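Local coordinates for type III effector Xcv3220-like C-terminal domain-containing protein (Xanthomonas campestris pv. vesicatoria, PDB 4FC9), which is secreted into plant host cells as a type III effector and probably acts there as an E3 ubiquitin ligase through this all-helical C-terminal domain, at residues A[43-48]-A[157-162]; A[52-57]-A[76-81]; A[95-100]-A[166-171]; A[70-75]-A[148-153]. All blocks are in the same frame, centred on the assembly; numbering follows the deposited sequence.

How the contacts relate
Helix 152-171 ties the set together: contact 4 is at its start, contact 1 in its middle and contact 3 at its end. Contacts 1, 2 and 4 form one continuous cluster, with centres about 10 Å apart between 1 and 2 and about 8 Å between 2 and 4. In that cluster Met44 CE meets Phe56 CZ at 3.6 Å, and Leu81 CD1 meets Leu150 CD2 at 3.5 Å. Contact 3 stands apart, its centre about 27 Å from that of contact 4 and across the chain's centre from it. A 1,2-ethanediol, probably from crystallisation, lies about 4 Å from the side chain of Pro79 of contact 2.

Contact 1. Residues A[43-48]-A[157-162]; sequences AMLSTV and KAVQMW
Met44 and Val159 face each other with their CA atoms 6.5 Å apart, where segments of helices 32-49 and 152-171 run almost exactly antiparallel, at 171°, with their axes 9.6 Å apart. Val159 is the middle of the pairing, touching Met44, Leu45 and Val48. Its CG1 presses on Met44 CB at 3.6 Å and also meets the CD2 branch of Leu45, which closes in from the flank. CG2 slides past Val48 CG2 in the opposite sense, at 3.9 Å. With CG1 anti to the backbone N (chi1 174°), the two methyls of Val159 splay apart, one serving Met44 and Leu45, the other Met44 and Val48. One turn further along, Trp162 receives the end of Met44, a selenomethionine here. The SE atom lies over one face of the indole, 3.9 Å from the centroid of the six-membered ring and displaced toward the rim. A bend at chi3 (73°) turns the methyl of Met44 over the pyrrole half: CE lies over the five-membered ring, 4.1 Å from its centroid, as a CH-pi contact, while SE makes the Met-aromatic one. The chain of Met44 thus crosses Trp162 at about a right angle and lies against both rings at once. Ile37 and Thr40, earlier on helix 32-49, also touch the indole, and Val184 reaches it from a loop. All the contacts across the pair are apolar, and the residues that carry them are buried except for Leu45 at the margin. This is an antiparallel helix-helix interface in the interior of the all-helical effector domain, with a Met-aromatic contact at one end.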
loop_
_atom_site.group_PDB
_atom_site.type_symbol
_atom_site.label_atom_id
_atom_site.label_comp_id
_atom_site.label_asym_id
_atom_site.label_seq_id
_atom_site.Cartn_x
_atom_site.Cartn_y
_atom_site.Cartn_z
ATOM N N ALA A 43 1.962 4.680 -12.109
ATOM C CA ALA A 43 2.037 3.902 -13.342
ATOM C C ALA A 43 1.456 2.501 -13.153
ATOM O O ALA A 43 0.750 1.987 -14.021
ATOM C CB ALA A 43 3.475 3.813 -13.819
HETATM N N MSE A 44 1.763 1.892 -12.012
HETATM C CA MSE A 44 1.245 0.571 -11.676
HETATM C C MSE A 44 -0.270 0.598 -11.541
HETATM O O MSE A 44 -0.961 -0.291 -12.046
HETATM C CB MSE A 44 1.881 0.063 -10.384
HETATM C CG MSE A 44 3.357 -0.237 -10.524
HETATM SE SE MSE A 44 4.251 -0.537 -8.830
HETATM C CE MSE A 44 3.538 -2.296 -8.386
ATOM N N LEU A 45 -0.775 1.621 -10.859
ATOM C CA LEU A 45 -2.215 1.815 -10.714
ATOM C C LEU A 45 -2.853 1.986 -12.075
ATOM O O LEU A 45 -3.922 1.438 -12.341
ATOM C CB LEU A 45 -2.511 3.049 -9.870
ATOM C CG LEU A 45 -2.338 2.869 -8.374
ATOM C CD1 LEU A 45 -2.745 4.143 -7.667
ATOM C CD2 LEU A 45 -3.170 1.692 -7.908
ATOM N N SER A 46 -2.195 2.758 -12.934
ATOM C CA SER A 46 -2.659 2.941 -14.297
ATOM C C SER A 46 -2.690 1.601 -15.016
ATOM O O SER A 46 -3.659 1.277 -15.692
ATOM C CB SER A 46 -1.750 3.906 -15.050
ATOM O OG SER A 46 -2.243 4.132 -16.356
ATOM N N THR A 47 -1.625 0.823 -14.862
ATOM C CA THR A 47 -1.546 -0.485 -15.487
ATOM C C THR A 47 -2.724 -1.352 -15.039
ATOM O O THR A 47 -3.445 -1.911 -15.865
ATOM C CB THR A 47 -0.211 -1.177 -15.166
ATOM O OG1 THR A 47 0.865 -0.367 -15.653
ATOM C CG2 THR A 47 -0.134 -2.539 -15.836
ATOM N N VAL A 48 -2.953 -1.417 -13.734
ATOM C CA VAL A 48 -4.033 -2.235 -13.192
ATOM C C VAL A 48 -5.440 -1.762 -13.589
ATOM O O VAL A 48 -6.273 -2.559 -14.013
ATOM C CB VAL A 48 -3.950 -2.316 -11.653
ATOM C CG1 VAL A 48 -5.188 -2.995 -11.082
ATOM C CG2 VAL A 48 -2.691 -3.046 -11.235
ATOM N N LYS A 157 -4.965 -2.951 -4.431
ATOM C CA LYS A 157 -4.460 -3.027 -3.067
ATOM C C LYS A 157 -3.001 -3.469 -3.047
ATOM O O LYS A 157 -2.212 -2.983 -2.241
ATOM C CB LYS A 157 -5.318 -3.940 -2.185
ATOM C CG LYS A 157 -4.817 -4.043 -0.742
ATOM C CD LYS A 157 -4.856 -2.706 -0.008
ATOM C CE LYS A 157 -6.282 -2.261 0.246
ATOM N NZ LYS A 157 -6.343 -1.049 1.109
ATOM N N ALA A 158 -2.638 -4.384 -3.941
ATOM C CA ALA A 158 -1.258 -4.849 -4.007
ATOM C C ALA A 158 -0.317 -3.723 -4.411
ATOM O O ALA A 158 0.799 -3.632 -3.909
ATOM C CB ALA A 158 -1.131 -6.023 -4.959
ATOM N N VAL A 159 -0.771 -2.860 -5.312
ATOM C CA VAL A 159 0.013 -1.692 -5.713
ATOM C C VAL A 159 0.152 -0.725 -4.542
ATOM O O VAL A 159 1.222 -0.154 -4.323
ATOM C CB VAL A 159 -0.606 -0.969 -6.931
ATOM C CG1 VAL A 159 0.150 0.319 -7.228
ATOM C CG2 VAL A 159 -0.610 -1.874 -8.151
ATOM N N GLN A 160 -0.930 -0.558 -3.783
ATOM C CA GLN A 160 -0.896 0.247 -2.562
ATOM C C GLN A 160 0.196 -0.237 -1.638
ATOM O O GLN A 160 0.961 0.562 -1.098
ATOM C CB GLN A 160 -2.223 0.175 -1.806
ATOM C CG GLN A 160 -3.252 1.181 -2.243
ATOM C CD GLN A 160 -4.257 1.473 -1.153
ATOM O OE1 GLN A 160 -4.841 0.561 -0.580
ATOM N NE2 GLN A 160 -4.453 2.747 -0.851
HETATM N N MSE A 161 0.259 -1.550 -1.448
HETATM C CA MSE A 161 1.253 -2.115 -0.561
HETATM C C MSE A 161 2.652 -1.973 -1.133
HETATM O O MSE A 161 3.620 -1.824 -0.383
HETATM C CB MSE A 161 0.971 -3.578 -0.239
HETATM C CG MSE A 161 1.871 -4.046 0.891
HETATM SE SE MSE A 161 1.747 -5.875 1.352
HETATM C CE MSE A 161 3.422 -6.008 2.362
ATOM N N TRP A 162 2.762 -2.007 -2.458
ATOM C CA TRP A 162 4.059 -1.792 -3.071
ATOM C C TRP A 162 4.579 -0.416 -2.695
ATOM O O TRP A 162 5.727 -0.274 -2.282
ATOM C CB TRP A 162 4.013 -1.936 -4.588
ATOM C CG TRP A 162 5.385 -1.820 -5.181
ATOM C CD1 TRP A 162 6.277 -2.832 -5.394
ATOM C CD2 TRP A 162 6.039 -0.616 -5.601
ATOM N NE1 TRP A 162 7.437 -2.335 -5.939
ATOM C CE2 TRP A 162 7.316 -0.977 -6.075
ATOM C CE3 TRP A 162 5.663 0.732 -5.632
ATOM C CZ2 TRP A 162 8.220 -0.036 -6.572
ATOM C CZ3 TRP A 162 6.561 1.663 -6.127
ATOM C CH2 TRP A 162 7.824 1.274 -6.590
#

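Contact 2. Residues A[52-57]-A[76-81]; sequences ERNPFL and GQVPAL
Phe56 and Leu81 meet at about a right angle, with the leucine methyl CD2 set squarely over the phenyl face. It is 3.8 Å from the ring centroid and only 11° off the ring normal, a well-centred CH-pi contact. With CD1 of Leu81 extended away from CA (chi2 180°), CD2 is the branch turned to the ring, although the side chain does not leave the backbone in that direction. Ala80 CB approaches the same ring obliquely, 4.1 Å from Phe56 CD1. The ring's position owes something to its own loop: Asn54 OD1 accepts from Phe56 N at 3.0 Å, closing an Asx turn within the type I beta turn that runs from Asn54 to Leu57. That N-H comes from well above the plane of the amide, and OD1 also lies at the edge of the phenyl ring. Beside this, the two methyls of Leu57 pair with the two of Val78. Leu57 CD2 packs on Val78 CG1 at 3.8 Å and CD1 on CG2 at 3.9 Å, the two side chains meeting at a slant, while Val78 CG1 also touches Phe56 CB. A single water bridges the two backbones, donating to Phe56 O and accepting from Ala80 N, both at 2.9 Å. It thereby takes up an amide in the first turn of helix 79-88, for which Val78 is the N-cap residue. Phe56 also touches Met44 of helix 32-49 and Val159 of helix 152-171, so its ring packs on three helices. The arrangement is an Asx turn packed on a helix N-terminus, where the loop following helix 32-49 is fastened to helix 79-88.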
loop_
_atom_site.group_PDB
_atom_site.type_symbol
_atom_site.label_atom_id
_atom_site.label_comp_id
_atom_site.label_asym_id
_atom_site.label_seq_id
_atom_site.Cartn_x
_atom_site.Cartn_y
_atom_site.Cartn_z
ATOM N N GLU A 52 -5.879 -2.673 -17.382
ATOM C CA GLU A 52 -6.376 -3.957 -16.898
ATOM C C GLU A 52 -5.315 -5.044 -17.036
ATOM O O GLU A 52 -5.587 -6.163 -17.469
ATOM C CB GLU A 52 -7.689 -4.331 -17.586
ATOM C CG GLU A 52 -8.809 -3.362 -17.254
ATOM C CD GLU A 52 -10.096 -3.664 -17.984
ATOM O OE1 GLU A 52 -10.152 -3.455 -19.215
ATOM O OE2 GLU A 52 -11.056 -4.102 -17.324
ATOM N N ARG A 53 -4.097 -4.683 -16.650
ATOM C CA ARG A 53 -2.949 -5.575 -16.710
ATOM C C ARG A 53 -2.246 -5.683 -15.355
ATOM O O ARG A 53 -2.422 -4.840 -14.475
ATOM C CB ARG A 53 -1.977 -5.118 -17.806
ATOM C CG ARG A 53 -2.549 -5.269 -19.212
ATOM C CD ARG A 53 -1.742 -4.513 -20.252
ATOM N NE ARG A 53 -0.397 -5.057 -20.429
ATOM C CZ ARG A 53 0.429 -4.697 -21.408
ATOM N NH1 ARG A 53 0.051 -3.795 -22.303
ATOM N NH2 ARG A 53 1.635 -5.239 -21.496
ATOM N N ASN A 54 -1.453 -6.738 -15.213
ATOM C CA ASN A 54 -0.815 -7.128 -13.966
ATOM C C ASN A 54 0.664 -6.725 -13.971
ATOM O O ASN A 54 1.485 -7.392 -14.600
ATOM C CB ASN A 54 -0.945 -8.652 -13.830
ATOM C CG ASN A 54 -0.494 -9.180 -12.480
ATOM O OD1 ASN A 54 0.161 -8.489 -11.701
ATOM N ND2 ASN A 54 -0.837 -10.432 -12.206
ATOM N N PRO A 55 1.013 -5.637 -13.260
ATOM C CA PRO A 55 2.394 -5.138 -13.259
ATOM C C PRO A 55 3.358 -6.010 -12.461
ATOM O O PRO A 55 4.551 -5.716 -12.410
ATOM C CB PRO A 55 2.264 -3.766 -12.590
ATOM C CG PRO A 55 1.087 -3.900 -11.698
ATOM C CD PRO A 55 0.127 -4.791 -12.443
ATOM N N PHE A 56 2.845 -7.069 -11.849
ATOM C CA PHE A 56 3.661 -7.914 -10.990
ATOM C C PHE A 56 4.248 -9.098 -11.740
ATOM O O PHE A 56 5.073 -9.831 -11.201
ATOM C CB PHE A 56 2.857 -8.371 -9.771
ATOM C CG PHE A 56 2.452 -7.238 -8.866
ATOM C CD1 PHE A 56 3.363 -6.675 -7.991
ATOM C CD2 PHE A 56 1.167 -6.723 -8.907
ATOM C CE1 PHE A 56 2.998 -5.620 -7.163
ATOM C CE2 PHE A 56 0.792 -5.670 -8.084
ATOM C CZ PHE A 56 1.709 -5.117 -7.209
ATOM N N LEU A 57 3.827 -9.274 -12.986
ATOM C CA LEU A 57 4.370 -10.334 -13.821
ATOM C C LEU A 57 5.054 -9.762 -15.050
ATOM O O LEU A 57 4.605 -8.765 -15.614
ATOM C CB LEU A 57 3.277 -11.321 -14.238
ATOM C CG LEU A 57 2.711 -12.244 -13.158
ATOM C CD1 LEU A 57 1.499 -12.983 -13.684
ATOM C CD2 LEU A 57 3.768 -13.223 -12.675
ATOM N N GLY A 76 -1.494 -16.374 -5.010
ATOM C CA GLY A 76 -0.462 -17.337 -4.685
ATOM C C GLY A 76 0.336 -17.782 -5.891
ATOM O O GLY A 76 1.453 -18.272 -5.753
ATOM N N GLN A 77 -0.246 -17.620 -7.076
ATOM C CA GLN A 77 0.394 -18.030 -8.326
ATOM C C GLN A 77 1.293 -16.938 -8.897
ATOM O O GLN A 77 1.975 -17.144 -9.899
ATOM C CB GLN A 77 -0.660 -18.450 -9.351
ATOM C CG GLN A 77 -1.343 -19.765 -9.013
ATOM C CD GLN A 77 -2.586 -20.002 -9.841
ATOM O OE1 GLN A 77 -3.414 -19.110 -10.004
ATOM N NE2 GLN A 77 -2.718 -21.207 -10.376
ATOM N N VAL A 78 1.289 -15.777 -8.251
ATOM C CA VAL A 78 2.202 -14.699 -8.609
ATOM C C VAL A 78 3.220 -14.531 -7.484
ATOM O O VAL A 78 2.862 -14.148 -6.372
ATOM C CB VAL A 78 1.449 -13.374 -8.852
ATOM C CG1 VAL A 78 2.417 -12.265 -9.208
ATOM C CG2 VAL A 78 0.418 -13.544 -9.952
ATOM N N PRO A 79 4.492 -14.848 -7.762
ATOM C CA PRO A 79 5.569 -14.810 -6.766
ATOM C C PRO A 79 5.655 -13.502 -5.980
ATOM O O PRO A 79 5.760 -13.550 -4.758
ATOM C CB PRO A 79 6.819 -15.004 -7.616
ATOM C CG PRO A 79 6.351 -15.854 -8.734
ATOM C CD PRO A 79 4.961 -15.385 -9.050
ATOM N N ALA A 80 5.608 -12.363 -6.667
ATOM C CA ALA A 80 5.683 -11.069 -6.004
ATOM C C ALA A 80 4.547 -10.881 -5.001
ATOM O O ALA A 80 4.741 -10.293 -3.934
ATOM C CB ALA A 80 5.677 -9.944 -7.032
ATOM N N LEU A 81 3.365 -11.387 -5.345
ATOM C CA LEU A 81 2.191 -11.224 -4.494
ATOM C C LEU A 81 2.214 -12.213 -3.343
ATOM O O LEU A 81 1.768 -11.901 -2.241
ATOM C CB LEU A 81 0.910 -11.397 -5.299
ATOM C CG LEU A 81 0.697 -10.405 -6.437
ATOM C CD1 LEU A 81 -0.604 -10.716 -7.136
ATOM C CD2 LEU A 81 0.706 -8.976 -5.905
HETATM O O HOH W 1 5.924 -12.117 -9.553
#

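Contact 3. Residues A[95-100]-A[166-171]; sequences QRVSDM and ELIVHA
Ile168 presses its CD1 methyl against Arg96 CB at 3.6 Å, the tightest touch between these two helices. Its CG2 also meets the same arginine, 3.8 Å from Arg96 CG, the side chains crossing at a slant, so both arms of the isoleucine rest on the aliphatic root of the side chain. Val97 is more remote, with CG2 at 4.3 Å from Ile168 CD1. On the next turn Met100, a selenomethionine, brings its CE methyl to Ile168 CG1 at 3.9 Å and toward Leu167 CB; it was modelled in two conformations, so this part of the contact holds for one of them. The segments of helices 91-101 and 152-171 cross steeply, at 77°, with axes 10.5 Å apart, so a short apolar patch carries this helix crossing in the domain. Farther out, the arginine turns away from the patch. The chain of Arg96 bends at chi2 (-64°) and runs on to the loop beyond helix 152-171, where NE makes a salt bridge with Asp175 and the chain also touches His172 and Gln174. Leu34 of helix 32-49 also packs on Leu167, and Ile37 on Glu166, whose carboxylate pairs with Arg176.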
loop_
_atom_site.group_PDB
_atom_site.type_symbol
_atom_site.label_atom_id
_atom_site.label_comp_id
_atom_site.label_asym_id
_atom_site.label_seq_id
_atom_site.Cartn_x
_atom_site.Cartn_y
_atom_site.Cartn_z
ATOM N N GLN A 95 4.583 -3.014 12.301
ATOM C CA GLN A 95 5.160 -2.014 13.193
ATOM C C GLN A 95 5.548 -0.757 12.414
ATOM O O GLN A 95 5.283 0.355 12.864
ATOM C CB GLN A 95 6.380 -2.580 13.920
ATOM C CG GLN A 95 6.689 -1.914 15.256
ATOM C CD GLN A 95 5.866 -2.471 16.411
ATOM O OE1 GLN A 95 6.245 -3.461 17.046
ATOM N NE2 GLN A 95 4.741 -1.824 16.698
ATOM N N ARG A 96 6.165 -0.932 11.246
ATOM C CA ARG A 96 6.565 0.204 10.408
ATOM C C ARG A 96 5.359 0.982 9.898
ATOM O O ARG A 96 5.394 2.212 9.800
ATOM C CB ARG A 96 7.418 -0.252 9.222
ATOM C CG ARG A 96 8.787 -0.776 9.595
ATOM C CD ARG A 96 9.646 0.299 10.231
ATOM N NE ARG A 96 11.054 -0.084 10.228
ATOM C CZ ARG A 96 11.990 0.490 10.974
ATOM N NH1 ARG A 96 13.250 0.078 10.903
ATOM N NH2 ARG A 96 11.666 1.477 11.797
ATOM N N VAL A 97 4.298 0.260 9.561
ATOM C CA VAL A 97 3.076 0.904 9.111
ATOM C C VAL A 97 2.518 1.787 10.222
ATOM O O VAL A 97 2.119 2.925 9.974
ATOM C CB VAL A 97 2.017 -0.121 8.671
ATOM C CG1 VAL A 97 0.689 0.572 8.378
ATOM C CG2 VAL A 97 2.502 -0.897 7.458
ATOM N N SER A 98 2.507 1.268 11.449
ATOM C CA SER A 98 2.039 2.039 12.598
ATOM C C SER A 98 2.927 3.241 12.849
ATOM O O SER A 98 2.446 4.307 13.239
ATOM C CB SER A 98 2.001 1.175 13.856
ATOM O OG SER A 98 0.860 0.342 13.860
ATOM N N ASP A 99 4.227 3.063 12.635
ATOM C CA ASP A 99 5.175 4.145 12.846
ATOM C C ASP A 99 4.924 5.284 11.877
ATOM O O ASP A 99 5.013 6.454 12.242
ATOM C CB ASP A 99 6.610 3.646 12.703
ATOM C CG ASP A 99 7.019 2.729 13.832
ATOM O OD1 ASP A 99 6.246 2.605 14.810
ATOM O OD2 ASP A 99 8.117 2.139 13.743
HETATM N N MSE A 100 4.610 4.929 10.635
HETATM C CA MSE A 100 4.350 5.924 9.608
HETATM C C MSE A 100 3.007 6.599 9.849
HETATM O O MSE A 100 2.901 7.823 9.805
HETATM C CB MSE A 100 4.374 5.288 8.218
HETATM C CG MSE A 100 5.168 6.093 7.197
HETATM SE SE MSE A 100 4.475 5.930 5.382
HETATM C CE MSE A 100 4.545 3.990 5.200
ATOM N N GLU A 166 7.824 0.521 -0.155
ATOM C CA GLU A 166 8.874 1.369 -0.699
ATOM C C GLU A 166 9.037 2.659 0.115
ATOM O O GLU A 166 10.143 3.178 0.248
ATOM C CB GLU A 166 8.630 1.668 -2.182
ATOM C CG GLU A 166 8.685 0.427 -3.077
ATOM C CD GLU A 166 9.992 -0.336 -2.952
ATOM O OE1 GLU A 166 11.060 0.302 -3.072
ATOM O OE2 GLU A 166 9.951 -1.567 -2.726
ATOM N N LEU A 167 7.939 3.168 0.666
ATOM C CA LEU A 167 8.011 4.334 1.547
ATOM C C LEU A 167 8.696 3.984 2.872
ATOM O O LEU A 167 9.459 4.784 3.419
ATOM C CB LEU A 167 6.621 4.936 1.786
ATOM C CG LEU A 167 5.964 5.642 0.592
ATOM C CD1 LEU A 167 4.532 6.037 0.913
ATOM C CD2 LEU A 167 6.764 6.864 0.163
ATOM N N ILE A 168 8.428 2.784 3.378
ATOM C CA ILE A 168 9.086 2.290 4.584
ATOM C C ILE A 168 10.600 2.206 4.390
ATOM O O ILE A 168 11.366 2.653 5.243
ATOM C CB ILE A 168 8.525 0.913 5.009
ATOM C CG1 ILE A 168 7.115 1.073 5.582
ATOM C CG2 ILE A 168 9.432 0.252 6.028
ATOM C CD1 ILE A 168 6.369 -0.230 5.773
ATOM N N VAL A 169 11.023 1.657 3.253
ATOM C CA VAL A 169 12.445 1.492 2.955
ATOM C C VAL A 169 13.143 2.825 2.684
ATOM O O VAL A 169 14.320 2.997 2.992
ATOM C CB VAL A 169 12.654 0.523 1.774
ATOM C CG1 VAL A 169 14.113 0.483 1.340
ATOM C CG2 VAL A 169 12.174 -0.864 2.158
ATOM N N HIS A 170 12.413 3.778 2.121
ATOM C CA HIS A 170 12.987 5.097 1.917
ATOM C C HIS A 170 13.283 5.752 3.259
ATOM O O HIS A 170 14.334 6.368 3.452
ATOM C CB HIS A 170 12.051 5.991 1.114
ATOM C CG HIS A 170 12.663 7.305 0.754
ATOM N ND1 HIS A 170 12.572 8.414 1.565
ATOM C CD2 HIS A 170 13.414 7.676 -0.311
ATOM C CE1 HIS A 170 13.227 9.418 1.008
ATOM N NE2 HIS A 170 13.744 8.996 -0.134
ATOM N N ALA A 171 12.345 5.605 4.186
ATOM C CA ALA A 171 12.486 6.158 5.521
ATOM C C ALA A 171 13.523 5.391 6.334
ATOM O O ALA A 171 14.269 5.984 7.108
ATOM C CB ALA A 171 11.143 6.169 6.234
#

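Contact 4. Residues A[70-75]-A[148-153]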
loop_
_atom_site.group_PDB
_atom_site.type_symbol
_atom_site.label_atom_id
_atom_site.label_comp_id
_atom_site.label_asym_id
_atom_site.label_seq_id
_atom_site.Cartn_x
_atom_site.Cartn_y
_atom_site.Cartn_z
ATOM N N THR A 70 -3.392 -18.737 -18.702
ATOM C CA THR A 70 -4.262 -19.839 -18.339
ATOM C C THR A 70 -4.046 -20.291 -16.894
ATOM O O THR A 70 -5.009 -20.541 -16.171
ATOM C CB THR A 70 -4.073 -21.022 -19.318
ATOM O OG1 THR A 70 -4.509 -20.631 -20.626
ATOM C CG2 THR A 70 -4.870 -22.236 -18.879
ATOM N N ASP A 71 -2.786 -20.348 -16.466
ATOM C CA ASP A 71 -2.439 -20.923 -15.167
ATOM C C ASP A 71 -2.221 -19.899 -14.051
ATOM O O ASP A 71 -1.663 -20.228 -13.006
ATOM C CB ASP A 71 -1.192 -21.802 -15.300
ATOM C CG ASP A 71 0.033 -21.016 -15.732
ATOM O OD1 ASP A 71 -0.127 -19.961 -16.385
ATOM O OD2 ASP A 71 1.160 -21.460 -15.417
ATOM N N VAL A 72 -2.649 -18.661 -14.266
ATOM C CA VAL A 72 -2.499 -17.636 -13.241
ATOM C C VAL A 72 -3.823 -16.943 -12.950
ATOM O O VAL A 72 -4.266 -16.084 -13.714
ATOM C CB VAL A 72 -1.472 -16.573 -13.644
ATOM C CG1 VAL A 72 -1.285 -15.577 -12.507
ATOM C CG2 VAL A 72 -0.152 -17.224 -14.012
ATOM N N THR A 73 -4.454 -17.317 -11.841
ATOM C CA THR A 73 -5.756 -16.765 -11.496
ATOM C C THR A 73 -5.842 -16.318 -10.038
ATOM O O THR A 73 -6.858 -15.775 -9.623
ATOM C CB THR A 73 -6.879 -17.779 -11.773
ATOM O OG1 THR A 73 -6.733 -18.912 -10.909
ATOM C CG2 THR A 73 -6.847 -18.238 -13.225
ATOM N N THR A 74 -4.778 -16.547 -9.269
ATOM C CA THR A 74 -4.765 -16.199 -7.850
ATOM C C THR A 74 -3.471 -15.520 -7.415
ATOM O O THR A 74 -2.451 -15.597 -8.102
ATOM C CB THR A 74 -4.957 -17.436 -6.941
ATOM O OG1 THR A 74 -3.902 -18.376 -7.176
ATOM C CG2 THR A 74 -6.299 -18.104 -7.196
ATOM N N PHE A 75 -3.523 -14.870 -6.253
ATOM C CA PHE A 75 -2.357 -14.212 -5.675
ATOM C C PHE A 75 -1.192 -15.170 -5.478
ATOM O O PHE A 75 -0.044 -14.827 -5.741
ATOM C CB PHE A 75 -2.719 -13.567 -4.329
ATOM C CG PHE A 75 -3.066 -12.110 -4.430
ATOM C CD1 PHE A 75 -3.998 -11.666 -5.360
ATOM C CD2 PHE A 75 -2.469 -11.180 -3.591
ATOM C CE1 PHE A 75 -4.319 -10.326 -5.461
ATOM C CE2 PHE A 75 -2.790 -9.832 -3.681
ATOM C CZ PHE A 75 -3.719 -9.406 -4.618
ATOM N N SER A 148 -6.759 -15.437 -3.224
ATOM C CA SER A 148 -7.442 -14.236 -3.702
ATOM C C SER A 148 -7.381 -14.123 -5.219
ATOM O O SER A 148 -6.346 -14.398 -5.823
ATOM C CB SER A 148 -6.836 -12.975 -3.075
ATOM O OG SER A 148 -7.028 -12.955 -1.673
ATOM N N PRO A 149 -8.488 -13.684 -5.839
ATOM C CA PRO A 149 -8.503 -13.480 -7.286
ATOM C C PRO A 149 -7.625 -12.306 -7.671
ATOM O O PRO A 149 -7.376 -11.409 -6.857
ATOM C CB PRO A 149 -9.963 -13.123 -7.565
ATOM C CG PRO A 149 -10.411 -12.461 -6.323
ATOM C CD PRO A 149 -9.740 -13.226 -5.214
ATOM N N LEU A 150 -7.154 -12.325 -8.907
ATOM C CA LEU A 150 -6.473 -11.188 -9.484
ATOM C C LEU A 150 -7.520 -10.371 -10.206
ATOM O O LEU A 150 -7.971 -10.744 -11.283
ATOM C CB LEU A 150 -5.403 -11.659 -10.462
ATOM C CG LEU A 150 -4.342 -12.518 -9.781
ATOM C CD1 LEU A 150 -3.538 -13.304 -10.784
ATOM C CD2 LEU A 150 -3.443 -11.632 -8.963
ATOM N N ASP A 151 -7.939 -9.276 -9.586
ATOM C CA ASP A 151 -8.879 -8.361 -10.217
ATOM C C ASP A 151 -8.492 -6.926 -9.901
ATOM O O ASP A 151 -7.471 -6.684 -9.260
ATOM C CB ASP A 151 -10.332 -8.670 -9.813
ATOM C CG ASP A 151 -10.582 -8.529 -8.315
ATOM O OD1 ASP A 151 -10.129 -7.541 -7.706
ATOM O OD2 ASP A 151 -11.259 -9.411 -7.742
ATOM N N VAL A 152 -9.309 -5.977 -10.338
ATOM C CA VAL A 152 -8.957 -4.565 -10.206
ATOM C C VAL A 152 -8.750 -4.128 -8.749
ATOM O O VAL A 152 -7.793 -3.421 -8.443
ATOM C CB VAL A 152 -9.963 -3.637 -10.945
ATOM C CG1 VAL A 152 -11.357 -3.745 -10.353
ATOM C CG2 VAL A 152 -9.475 -2.194 -10.926
ATOM N N ALA A 153 -9.621 -4.590 -7.856
ATOM C CA ALA A 153 -9.572 -4.196 -6.449
ATOM C C ALA A 153 -8.423 -4.860 -5.703
ATOM O O ALA A 153 -7.732 -4.217 -4.915
ATOM C CB ALA A 153 -10.883 -4.522 -5.774
HETATM O O HOH W 2 -8.421 -14.075 -10.650
#
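Phe75 N donates to Ser148 O at 2.9 Å, in the carbonyl plane, joining the loop that leads into helix 79-88 to the one that leads into helix 152-171. The same carbonyl oxygen draws in Thr74 CA, 3.1 Å away in a CA-H...O contact, so two neighbouring residues share one acceptor. A water accepts from Leu150 N at 2.8 Å and sits beside Thr73 O, though its distance to that oxygen is too short to trust in detail. Just beyond, Asp151 is the N-cap of helix 152-171: its OD1 accepts weakly from Ala153 N and more firmly from Thr154 N, while Pro149 O takes the hydroxyl of Thr154. These loops therefore meet at the very start of the helix, and Leu150, last before the cap, turns inward there. Its two methyls divide the work: CD1 meets Val72 CG1 at 3.6 Å, and CD2 reaches the Phe75 ring at CD1, also 3.6 Å. Its chi1 of -61° sets CG anti to the carbonyl carbon, which brings this fork in over the Thr74 carbonyl. The phenyl group also lies near Pro149 O, 3.5 Å from Phe75 CE1, and against Ser148 CB. Leu133 and Leu85 also pack on Phe75. Gln77 OE1 accepts from both Thr73 N and Thr74 OG1, tying these two loop residues to Gln77; Ser148 OG is bonded to His145 N.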